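Local coordinates for protein nicotinate phosphoribosyltransferase (Porphyromonas gingivalis, PDB 2IM5) that probably catalyses the ATP-assisted synthesis of nicotinate ribonucleotide from nicotinate and phosphoribosyl diphosphate, a step of NAD(+) biosynthesis, at residues L60-T63 with R64-E68; P79-I82 with D83-G87; K151-L154 with M155-H158; R312-E315 with I316-C320. All coordinates share one frame; numbering follows the deposited sequence.

Overall arrangement
The four contacts are local ones and form two touching pairs. Contact 1 caps the start of helix 64-73 and contact 2, its centre 10 Å away, lies on the next helix, 79-87; Leu62 and Lys67 pack on Asp86 and Ile82. Contacts 3 and 4, centres 13 Å apart, bring the end of helix 141-157 and the residue after it onto helix 310-320, where Leu154 and His158 meet Ile314. Helix 310-320 connects two neighbouring strands of the parallel sheet, consistent with a TIM-barrel-like domain. The pairs are well separated: contacts 1 and 3 are about 26 Å apart at their nearest atoms, and contacts 2 and 4 lie on opposite sides of the chain's centre.

Contact 1: L60-T63 with R64-E68; sequences LSLT and RDEKE
Thr63 and Glu66 grip each other by a reciprocal pair of hydrogen bonds. Glu66 N donates to Thr63 OG1 at 3.1 Å, and Thr63 N donates to Glu66 OE1 at 3.0 Å. The second bond is nearly straight (169° at the hydrogen) and reaches the anti side of the carboxylate oxygen, with the donor 25° out of the carboxylate plane. Together they make a capping box, with Thr63 as N-cap of helix 64-73. OG1 sits between the backbone N and the carbonyl carbon (chi1 69°), which turns it to the first turn of the helix. Glu66 starts with CG beside its own backbone N and then runs extended, so that CG passes close to OG1 while OE1 goes on to Thr63 N. One water donates to both Glu66 OE1 and Ser61 O, each at 2.6 Å, tying the carboxylate to the loop before the cap. Beside the box, Leu62 straddles the helix start: CD1 touches Glu66 CB at 3.5 Å, and CD2 meets Lys67 CB at 3.7 Å. Lys67 N donates to Thr63 O, beginning the helical ladder. Farther out, Ser6 OG bonds Glu66 OE2, and Leu62 also packs on Asp86 of helix 79-87. OE1 is gripped by Thr63 N and a water, OG1 by Glu66 N, and the negative carboxylate at this helix start would be expected to interact well with the helix dipole.

Contact 2: P79-I82 with D83-G87; sequences PIYI and DFLDG
Pro79 O takes the N-H of Asp83 at 2.9 Å, the first of four successive i to i+4 bonds that cross this part of helix 79-87. The start of the Asp83 side chain lies close to the same oxygen, CB and CG each 3.6 Å from Pro79 O. Ile80 O is the acceptor for Phe84 N in the next turn. Tyr81 carries most of the side-chain contact. Its CG stands opposite the backbone N (chi1 -165°), and Phe84 has the same first torsion in kind, which lays the two rings side by side and pointing the same way. The rings meet obliquely, with planes 31° apart and centroids 5.5 Å from each other; Tyr81 CE1 touches Phe84 CD2 at 3.5 Å. On the CE2 side of the phenol, Leu85 crosses: its CD1 lies 3.6 Å from Tyr81 CE2, and its CG makes an off-centre CH-pi contact, 4.2 Å from the ring centroid and 30° off the normal. The same tyrosine supplies its carbonyl oxygen to Leu85 N. Ile82 O accepts from Asp86 N at 2.8 Å, the fourth of these bonds, while its side chain turns to Lys67 and Gln71 of helix 64-73. Tyr81 and Leu85 both rest on Phe15 of helix 12-24, and the Tyr81 ring also meets that of Tyr19. Within this turn the Tyr81 ring is gripped through carbon contacts and one CH-pi approach, so the attraction here is mainly dispersive, while its carbonyl oxygen is taken up by Leu85 N.

Contact 3: K151-L154 with M155-H158; sequences KGEL and MREH
Leu154 O accepts two hydrogen bonds from His158, one from the backbone N at 3.0 Å and one from the ring ND1 at 3.2 Å. The two donors approach from opposite faces of the carbonyl plane. With chi1 at -68°, His158 CG lies beside its own backbone N, and the imidazole folds back along the chain; Leu154 O then falls at the ring edge, in the ring plane, and ND1 serves as donor. Backbone bonds of the same i to i+4 spacing run from Met155, Arg156 and Glu157 to Lys151, Gly152 and Glu153. They form the last turns of helix 141-157, which pack on helix 310-320 through Leu154 and Met155, with His158 just after them also touching Ile314. Among carbon contacts, Leu154 CD1 touches His158 CE1 at 3.5 Å, and Met155 CG passes 3.3 Å from Lys151 O. Charged groups run alongside each other: the bent Arg156 chain lays one guanidinium face over Glu153 CA, and Glu153 CG lies 3.8 Å from Arg156 NH2. Carboxylate and guanidinium planes are 65° apart, and Glu153 OE2 stays 4.2 Å from NH2, too far for a salt bridge; that oxygen pairs instead with Arg149.

Contact 4: R312-E315 with I316-C320; sequences RAIE and IQKLC
Lys318 runs beside Ile314 on helix 310-320, the helix of a beta-alpha-beta unit between strands 301-304 and 325-330, which are neighbours in the parallel sheet. The lysine CB lies 3.4 Å from Glu315 O. CG stands beside its own backbone N (chi1 -60°) and comes 3.4 Å from Ile314 O. CD and CE continue alongside the isoleucine, CE reaching its CG2 branch at 4.1 Å. A bend in the last torsion (chi4 -54°) then keeps NZ close to the same methyl. CE and NZ both lie beside that methyl, the two side chains running next to each other and pointing the same way. Behind them runs the helical ladder: Ile316, Gln317 and Lys318 donate to Arg312, Ala313 and Ile314. Glu315 O takes Leu319 N at 3.3 Å and, weakly, Lys318 N. Toward the sheet, Ile316 packs on Phe304 and Phe328, and its CG1 bears on Arg312 O at 3.4 Å. Gln317 leaves from another side of the helix; its extended chain takes NE2 to Arg159 O and, weakly, His158 O, joining this helix to the chain just after helix 141-157. At the exposed margin, Arg312 NH1 and Glu315 OE1 form a charge-only salt bridge at 3.6 Å, the oxygen standing well out of the guanidinium plane with no N-H aimed at it.

Contact 1: L60-T63 with R64-E68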
loop_
_atom_site.group_PDB
_atom_site.type_symbol
_atom_site.label_atom_id
_atom_site.label_comp_id
_atom_site.label_asym_id
_atom_site.label_seq_id
_atom_site.Cartn_x
_atom_site.Cartn_y
_atom_site.Cartn_z
ATOM N N LEU A 60 7.402 -7.967 -19.461
ATOM C CA LEU A 60 7.937 -6.751 -18.859
ATOM C C LEU A 60 9.399 -6.890 -18.441
ATOM O O LEU A 60 9.832 -7.942 -17.967
ATOM C CB LEU A 60 7.108 -6.358 -17.635
ATOM C CG LEU A 60 5.626 -6.034 -17.851
ATOM C CD1 LEU A 60 4.933 -5.914 -16.514
ATOM C CD2 LEU A 60 5.489 -4.751 -18.655
ATOM N N SER A 61 10.164 -5.823 -18.633
ATOM C CA SER A 61 11.562 -5.816 -18.231
ATOM C C SER A 61 11.999 -4.376 -18.013
ATOM O O SER A 61 11.554 -3.462 -18.707
ATOM C CB SER A 61 12.454 -6.493 -19.277
ATOM O OG SER A 61 12.508 -5.745 -20.468
ATOM N N LEU A 62 12.861 -4.187 -17.026
ATOM C CA LEU A 62 13.365 -2.870 -16.668
ATOM C C LEU A 62 14.124 -2.254 -17.840
ATOM O O LEU A 62 15.005 -2.895 -18.416
ATOM C CB LEU A 62 14.295 -3.006 -15.457
ATOM C CG LEU A 62 14.740 -1.733 -14.743
ATOM C CD1 LEU A 62 13.541 -1.093 -14.034
ATOM C CD2 LEU A 62 15.845 -2.085 -13.747
ATOM N N THR A 63 13.783 -1.023 -18.204
ATOM C CA THR A 63 14.488 -0.365 -19.298
ATOM C C THR A 63 15.743 0.285 -18.727
ATOM O O THR A 63 15.918 0.358 -17.508
ATOM C CB THR A 63 13.638 0.739 -19.970
ATOM O OG1 THR A 63 13.478 1.834 -19.066
ATOM C CG2 THR A 63 12.268 0.208 -20.359
ATOM N N ARG A 64 16.615 0.758 -19.608
ATOM C CA ARG A 64 17.842 1.413 -19.176
ATOM C C ARG A 64 17.530 2.717 -18.432
ATOM O O ARG A 64 18.142 3.016 -17.409
ATOM C CB ARG A 64 18.739 1.689 -20.385
ATOM C CG ARG A 64 20.178 2.046 -20.029
ATOM C CD ARG A 64 20.761 1.070 -18.997
ATOM N NE ARG A 64 20.345 -0.312 -19.245
ATOM C CZ ARG A 64 20.714 -1.356 -18.504
ATOM N NH1 ARG A 64 21.516 -1.188 -17.456
ATOM N NH2 ARG A 64 20.270 -2.573 -18.806
ATOM N N ASP A 65 16.571 3.487 -18.934
ATOM C CA ASP A 65 16.210 4.738 -18.276
ATOM C C ASP A 65 15.596 4.486 -16.908
ATOM O O ASP A 65 15.845 5.239 -15.966
ATOM C CB ASP A 65 15.220 5.553 -19.117
ATOM C CG ASP A 65 15.866 6.176 -20.338
ATOM O OD1 ASP A 65 17.096 6.412 -20.310
ATOM O OD2 ASP A 65 15.138 6.446 -21.322
ATOM N N GLU A 66 14.787 3.435 -16.800
ATOM C CA GLU A 66 14.156 3.119 -15.524
ATOM C C GLU A 66 15.214 2.710 -14.511
ATOM O O GLU A 66 15.143 3.093 -13.348
ATOM C CB GLU A 66 13.117 2.013 -15.698
ATOM C CG GLU A 66 11.971 2.427 -16.608
ATOM C CD GLU A 66 10.932 1.334 -16.782
ATOM O OE1 GLU A 66 11.317 0.150 -16.914
ATOM O OE2 GLU A 66 9.730 1.671 -16.801
ATOM N N LYS A 67 16.203 1.949 -14.959
ATOM C CA LYS A 67 17.274 1.523 -14.068
ATOM C C LYS A 67 18.031 2.745 -13.543
ATOM O O LYS A 67 18.334 2.827 -12.354
ATOM C CB LYS A 67 18.245 0.586 -14.793
ATOM C CG LYS A 67 19.328 0.023 -13.896
ATOM C CD LYS A 67 20.363 -0.782 -14.669
ATOM C CE LYS A 67 21.526 -1.168 -13.764
ATOM N NZ LYS A 67 22.627 -1.895 -14.475
ATOM N N GLU A 68 18.339 3.691 -14.426
ATOM C CA GLU A 68 19.045 4.909 -14.023
ATOM C C GLU A 68 18.190 5.720 -13.059
ATOM O O GLU A 68 18.708 6.343 -12.130
ATOM C CB GLU A 68 19.385 5.766 -15.242
ATOM C CG GLU A 68 20.506 5.201 -16.095
ATOM C CD GLU A 68 20.681 5.951 -17.413
ATOM O OE1 GLU A 68 20.697 7.208 -17.394
ATOM O OE2 GLU A 68 20.806 5.279 -18.466
HETATM O O HOH W 1 9.770 -1.792 -17.720
#

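Contact 2: P79-I82 with D83-G87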
loop_
_atom_site.group_PDB
_atom_site.type_symbol
_atom_site.label_atom_id
_atom_site.label_comp_id
_atom_site.label_asym_id
_atom_site.label_seq_id
_atom_site.Cartn_x
_atom_site.Cartn_y
_atom_site.Cartn_z
ATOM N N PRO A 79 22.397 -1.686 -4.932
ATOM C CA PRO A 79 22.728 -2.147 -6.280
ATOM C C PRO A 79 22.333 -3.607 -6.527
ATOM O O PRO A 79 21.911 -3.963 -7.626
ATOM C CB PRO A 79 24.238 -1.927 -6.355
ATOM C CG PRO A 79 24.440 -0.722 -5.496
ATOM C CD PRO A 79 23.557 -1.024 -4.306
ATOM N N ILE A 80 22.465 -4.448 -5.507
ATOM C CA ILE A 80 22.112 -5.850 -5.657
ATOM C C ILE A 80 20.633 -5.999 -6.009
ATOM O O ILE A 80 20.273 -6.861 -6.807
ATOM C CB ILE A 80 22.419 -6.680 -4.366
ATOM C CG1 ILE A 80 22.073 -8.161 -4.595
ATOM C CG2 ILE A 80 21.610 -6.167 -3.187
ATOM C CD1 ILE A 80 22.929 -8.836 -5.673
ATOM N N TYR A 81 19.779 -5.161 -5.422
ATOM C CA TYR A 81 18.355 -5.256 -5.710
ATOM C C TYR A 81 18.048 -4.716 -7.099
ATOM O O TYR A 81 17.146 -5.205 -7.775
ATOM C CB TYR A 81 17.518 -4.506 -4.675
ATOM C CG TYR A 81 16.063 -4.896 -4.748
ATOM C CD1 TYR A 81 15.663 -6.207 -4.472
ATOM C CD2 TYR A 81 15.087 -3.970 -5.120
ATOM C CE1 TYR A 81 14.326 -6.586 -4.566
ATOM C CE2 TYR A 81 13.753 -4.335 -5.215
ATOM C CZ TYR A 81 13.379 -5.644 -4.936
ATOM O OH TYR A 81 12.060 -6.005 -5.010
ATOM N N ILE A 82 18.795 -3.702 -7.514
ATOM C CA ILE A 82 18.599 -3.137 -8.834
ATOM C C ILE A 82 18.995 -4.178 -9.875
ATOM O O ILE A 82 18.357 -4.280 -10.919
ATOM C CB ILE A 82 19.412 -1.850 -9.012
ATOM C CG1 ILE A 82 18.839 -0.778 -8.087
ATOM C CG2 ILE A 82 19.349 -1.373 -10.461
ATOM C CD1 ILE A 82 19.635 0.488 -8.093
ATOM N N ASP A 83 20.037 -4.956 -9.588
ATOM C CA ASP A 83 20.455 -6.014 -10.508
ATOM C C ASP A 83 19.354 -7.072 -10.558
ATOM O O ASP A 83 19.059 -7.621 -11.617
ATOM C CB ASP A 83 21.766 -6.673 -10.055
ATOM C CG ASP A 83 22.994 -5.910 -10.517
ATOM O OD1 ASP A 83 22.875 -5.124 -11.473
ATOM O OD2 ASP A 83 24.085 -6.101 -9.936
ATOM N N PHE A 84 18.752 -7.360 -9.407
ATOM C CA PHE A 84 17.670 -8.337 -9.352
ATOM C C PHE A 84 16.504 -7.872 -10.218
ATOM O O PHE A 84 15.988 -8.630 -11.032
ATOM C CB PHE A 84 17.185 -8.531 -7.910
ATOM C CG PHE A 84 15.863 -9.241 -7.810
ATOM C CD1 PHE A 84 15.764 -10.601 -8.092
ATOM C CD2 PHE A 84 14.707 -8.537 -7.472
ATOM C CE1 PHE A 84 14.533 -11.256 -8.043
ATOM C CE2 PHE A 84 13.466 -9.179 -7.420
ATOM C CZ PHE A 84 13.380 -10.545 -7.707
ATOM N N LEU A 85 16.088 -6.622 -10.039
ATOM C CA LEU A 85 14.981 -6.086 -10.817
ATOM C C LEU A 85 15.324 -6.036 -12.305
ATOM O O LEU A 85 14.472 -6.289 -13.158
ATOM C CB LEU A 85 14.614 -4.684 -10.327
ATOM C CG LEU A 85 13.996 -4.566 -8.925
ATOM C CD1 LEU A 85 13.695 -3.101 -8.631
ATOM C CD2 LEU A 85 12.711 -5.403 -8.834
ATOM N N ASP A 86 16.578 -5.723 -12.613
ATOM C CA ASP A 86 17.016 -5.632 -13.996
ATOM C C ASP A 86 16.883 -6.970 -14.722
ATOM O O ASP A 86 16.576 -7.009 -15.911
ATOM C CB ASP A 86 18.465 -5.131 -14.053
ATOM C CG ASP A 86 18.873 -4.668 -15.449
ATOM O OD1 ASP A 86 18.010 -4.136 -16.180
ATOM O OD2 ASP A 86 20.061 -4.819 -15.813
ATOM N N GLY A 87 17.100 -8.067 -14.005
ATOM C CA GLY A 87 16.979 -9.375 -14.629
ATOM C C GLY A 87 15.683 -10.090 -14.289
ATOM O O GLY A 87 15.456 -11.218 -14.729
#

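Contact 3: K151-L154 with M155-H158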
loop_
_atom_site.group_PDB
_atom_site.type_symbol
_atom_site.label_atom_id
_atom_site.label_comp_id
_atom_site.label_asym_id
_atom_site.label_seq_id
_atom_site.Cartn_x
_atom_site.Cartn_y
_atom_site.Cartn_z
ATOM N N LYS A 151 -9.148 20.214 -6.931
ATOM C CA LYS A 151 -8.534 19.543 -5.793
ATOM C C LYS A 151 -7.097 20.021 -5.590
ATOM O O LYS A 151 -6.694 20.324 -4.474
ATOM C CB LYS A 151 -8.558 18.028 -6.005
ATOM C CG LYS A 151 -9.953 17.429 -5.998
ATOM C CD LYS A 151 -9.919 15.962 -6.416
ATOM C CE LYS A 151 -11.317 15.381 -6.478
ATOM N NZ LYS A 151 -11.305 13.987 -6.991
ATOM N N GLY A 152 -6.335 20.092 -6.676
ATOM C CA GLY A 152 -4.963 20.547 -6.585
ATOM C C GLY A 152 -4.863 21.953 -6.016
ATOM O O GLY A 152 -4.071 22.210 -5.106
ATOM N N GLU A 153 -5.675 22.868 -6.546
ATOM C CA GLU A 153 -5.654 24.254 -6.084
ATOM C C GLU A 153 -6.039 24.337 -4.612
ATOM O O GLU A 153 -5.457 25.112 -3.850
ATOM C CB GLU A 153 -6.591 25.113 -6.942
ATOM C CG GLU A 153 -6.211 25.116 -8.430
ATOM C CD GLU A 153 -7.168 25.926 -9.313
ATOM O OE1 GLU A 153 -8.399 25.727 -9.214
ATOM O OE2 GLU A 153 -6.683 26.755 -10.123
ATOM N N LEU A 154 -7.007 23.523 -4.206
ATOM C CA LEU A 154 -7.445 23.511 -2.817
ATOM C C LEU A 154 -6.317 23.075 -1.878
ATOM O O LEU A 154 -6.055 23.730 -0.866
ATOM C CB LEU A 154 -8.640 22.568 -2.651
ATOM C CG LEU A 154 -9.252 22.493 -1.247
ATOM C CD1 LEU A 154 -9.943 23.811 -0.905
ATOM C CD2 LEU A 154 -10.253 21.351 -1.190
ATOM N N MET A 155 -5.657 21.964 -2.208
ATOM C CA MET A 155 -4.564 21.464 -1.378
ATOM C C MET A 155 -3.443 22.503 -1.320
ATOM O O MET A 155 -2.842 22.722 -0.265
ATOM C CB MET A 155 -4.018 20.143 -1.941
ATOM C CG MET A 155 -5.010 18.965 -1.936
ATOM S SD MET A 155 -5.540 18.401 -0.278
ATOM C CE MET A 155 -4.230 17.351 0.135
ATOM N N ARG A 156 -3.169 23.138 -2.459
ATOM C CA ARG A 156 -2.124 24.158 -2.548
ATOM C C ARG A 156 -2.452 25.320 -1.616
ATOM O O ARG A 156 -1.623 25.747 -0.817
ATOM C CB ARG A 156 -2.012 24.675 -3.987
ATOM C CG ARG A 156 -0.896 25.684 -4.218
ATOM C CD ARG A 156 -0.966 26.218 -5.640
ATOM N NE ARG A 156 -2.194 26.984 -5.854
ATOM C CZ ARG A 156 -2.798 27.132 -7.030
ATOM N NH1 ARG A 156 -2.303 26.565 -8.126
ATOM N NH2 ARG A 156 -3.909 27.847 -7.108
ATOM N N GLU A 157 -3.679 25.815 -1.722
ATOM C CA GLU A 157 -4.151 26.931 -0.913
ATOM C C GLU A 157 -4.019 26.655 0.578
ATOM O O GLU A 157 -3.554 27.512 1.330
ATOM C CB GLU A 157 -5.613 27.234 -1.250
ATOM C CG GLU A 157 -6.235 28.351 -0.428
ATOM C CD GLU A 157 -7.759 28.383 -0.535
ATOM O OE1 GLU A 157 -8.279 28.435 -1.675
ATOM O OE2 GLU A 157 -8.435 28.360 0.522
ATOM N N HIS A 158 -4.436 25.467 1.012
ATOM C CA HIS A 158 -4.346 25.113 2.431
ATOM C C HIS A 158 -2.994 24.520 2.826
ATOM O O HIS A 158 -2.802 24.127 3.977
ATOM C CB HIS A 158 -5.459 24.132 2.820
ATOM C CG HIS A 158 -6.831 24.730 2.794
ATOM N ND1 HIS A 158 -7.493 25.032 1.622
ATOM C CD2 HIS A 158 -7.659 25.101 3.799
ATOM C CE1 HIS A 158 -8.667 25.562 1.906
ATOM N NE2 HIS A 158 -8.792 25.615 3.221
#

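Contact 4: R312-E315 with I316-C320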
loop_
_atom_site.group_PDB
_atom_site.type_symbol
_atom_site.label_atom_id
_atom_site.label_comp_id
_atom_site.label_asym_id
_atom_site.label_seq_id
_atom_site.Cartn_x
_atom_site.Cartn_y
_atom_site.Cartn_z
ATOM N N ARG A 312 -11.520 16.316 3.646
ATOM C CA ARG A 312 -11.315 15.598 4.893
ATOM C C ARG A 312 -9.877 15.805 5.383
ATOM O O ARG A 312 -9.623 15.864 6.588
ATOM C CB ARG A 312 -11.585 14.106 4.701
ATOM C CG ARG A 312 -11.412 13.295 5.969
ATOM C CD ARG A 312 -12.572 13.496 6.931
ATOM N NE ARG A 312 -13.800 12.877 6.428
ATOM C CZ ARG A 312 -14.955 12.838 7.094
ATOM N NH1 ARG A 312 -15.058 13.387 8.303
ATOM N NH2 ARG A 312 -16.015 12.243 6.553
ATOM N N ALA A 313 -8.941 15.910 4.446
ATOM C CA ALA A 313 -7.542 16.125 4.798
ATOM C C ALA A 313 -7.403 17.476 5.499
ATOM O O ALA A 313 -6.681 17.608 6.495
ATOM C CB ALA A 313 -6.669 16.087 3.545
ATOM N N ILE A 314 -8.107 18.475 4.976
ATOM C CA ILE A 314 -8.071 19.815 5.550
ATOM C C ILE A 314 -8.619 19.804 6.979
ATOM O O ILE A 314 -8.099 20.493 7.853
ATOM C CB ILE A 314 -8.876 20.809 4.672
ATOM C CG1 ILE A 314 -8.142 21.021 3.344
ATOM C CG2 ILE A 314 -9.054 22.143 5.401
ATOM C CD1 ILE A 314 -8.927 21.798 2.317
ATOM N N GLU A 315 -9.661 19.013 7.216
ATOM C CA GLU A 315 -10.253 18.910 8.548
ATOM C C GLU A 315 -9.267 18.283 9.537
ATOM O O GLU A 315 -9.088 18.786 10.646
ATOM C CB GLU A 315 -11.530 18.067 8.496
ATOM C CG GLU A 315 -12.704 18.738 7.804
ATOM C CD GLU A 315 -13.761 17.740 7.357
ATOM O OE1 GLU A 315 -14.041 16.788 8.119
ATOM O OE2 GLU A 315 -14.316 17.908 6.246
ATOM N N ILE A 316 -8.629 17.184 9.136
ATOM C CA ILE A 316 -7.654 16.516 9.995
ATOM C C ILE A 316 -6.492 17.465 10.265
ATOM O O ILE A 316 -5.934 17.496 11.359
ATOM C CB ILE A 316 -7.105 15.228 9.326
ATOM C CG1 ILE A 316 -8.228 14.196 9.190
ATOM C CG2 ILE A 316 -5.956 14.649 10.155
ATOM C CD1 ILE A 316 -7.828 12.939 8.425
ATOM N N GLN A 317 -6.142 18.242 9.250
ATOM C CA GLN A 317 -5.059 19.203 9.343
ATOM C C GLN A 317 -5.328 20.176 10.503
ATOM O O GLN A 317 -4.412 20.550 11.233
ATOM C CB GLN A 317 -4.938 19.928 7.996
ATOM C CG GLN A 317 -3.741 20.843 7.831
ATOM C CD GLN A 317 -3.537 21.249 6.380
ATOM O OE1 GLN A 317 -4.484 21.255 5.583
ATOM N NE2 GLN A 317 -2.305 21.595 6.027
ATOM N N LYS A 318 -6.588 20.560 10.687
ATOM C CA LYS A 318 -6.954 21.473 11.773
ATOM C C LYS A 318 -6.773 20.778 13.119
ATOM O O LYS A 318 -6.253 21.364 14.065
ATOM C CB LYS A 318 -8.407 21.927 11.638
ATOM C CG LYS A 318 -8.728 22.658 10.344
ATOM C CD LYS A 318 -10.192 23.097 10.310
ATOM C CE LYS A 318 -10.594 23.592 8.924
ATOM N NZ LYS A 318 -9.672 24.659 8.432
ATOM N N LEU A 319 -7.220 19.529 13.200
ATOM C CA LEU A 319 -7.086 18.744 14.422
ATOM C C LEU A 319 -5.632 18.628 14.882
ATOM O O LEU A 319 -5.358 18.575 16.081
ATOM C CB LEU A 319 -7.647 17.338 14.203
ATOM C CG LEU A 319 -9.138 17.076 14.439
ATOM C CD1 LEU A 319 -9.974 18.242 13.948
ATOM C CD2 LEU A 319 -9.528 15.783 13.732
ATOM N N CYS A 320 -4.705 18.590 13.927
ATOM C CA CYS A 320 -3.287 18.461 14.245
ATOM C C CYS A 320 -2.593 19.770 14.588
ATOM O O CYS A 320 -1.558 19.764 15.249
ATOM C CB CYS A 320 -2.546 17.809 13.075
ATOM S SG CYS A 320 -2.994 16.093 12.792
#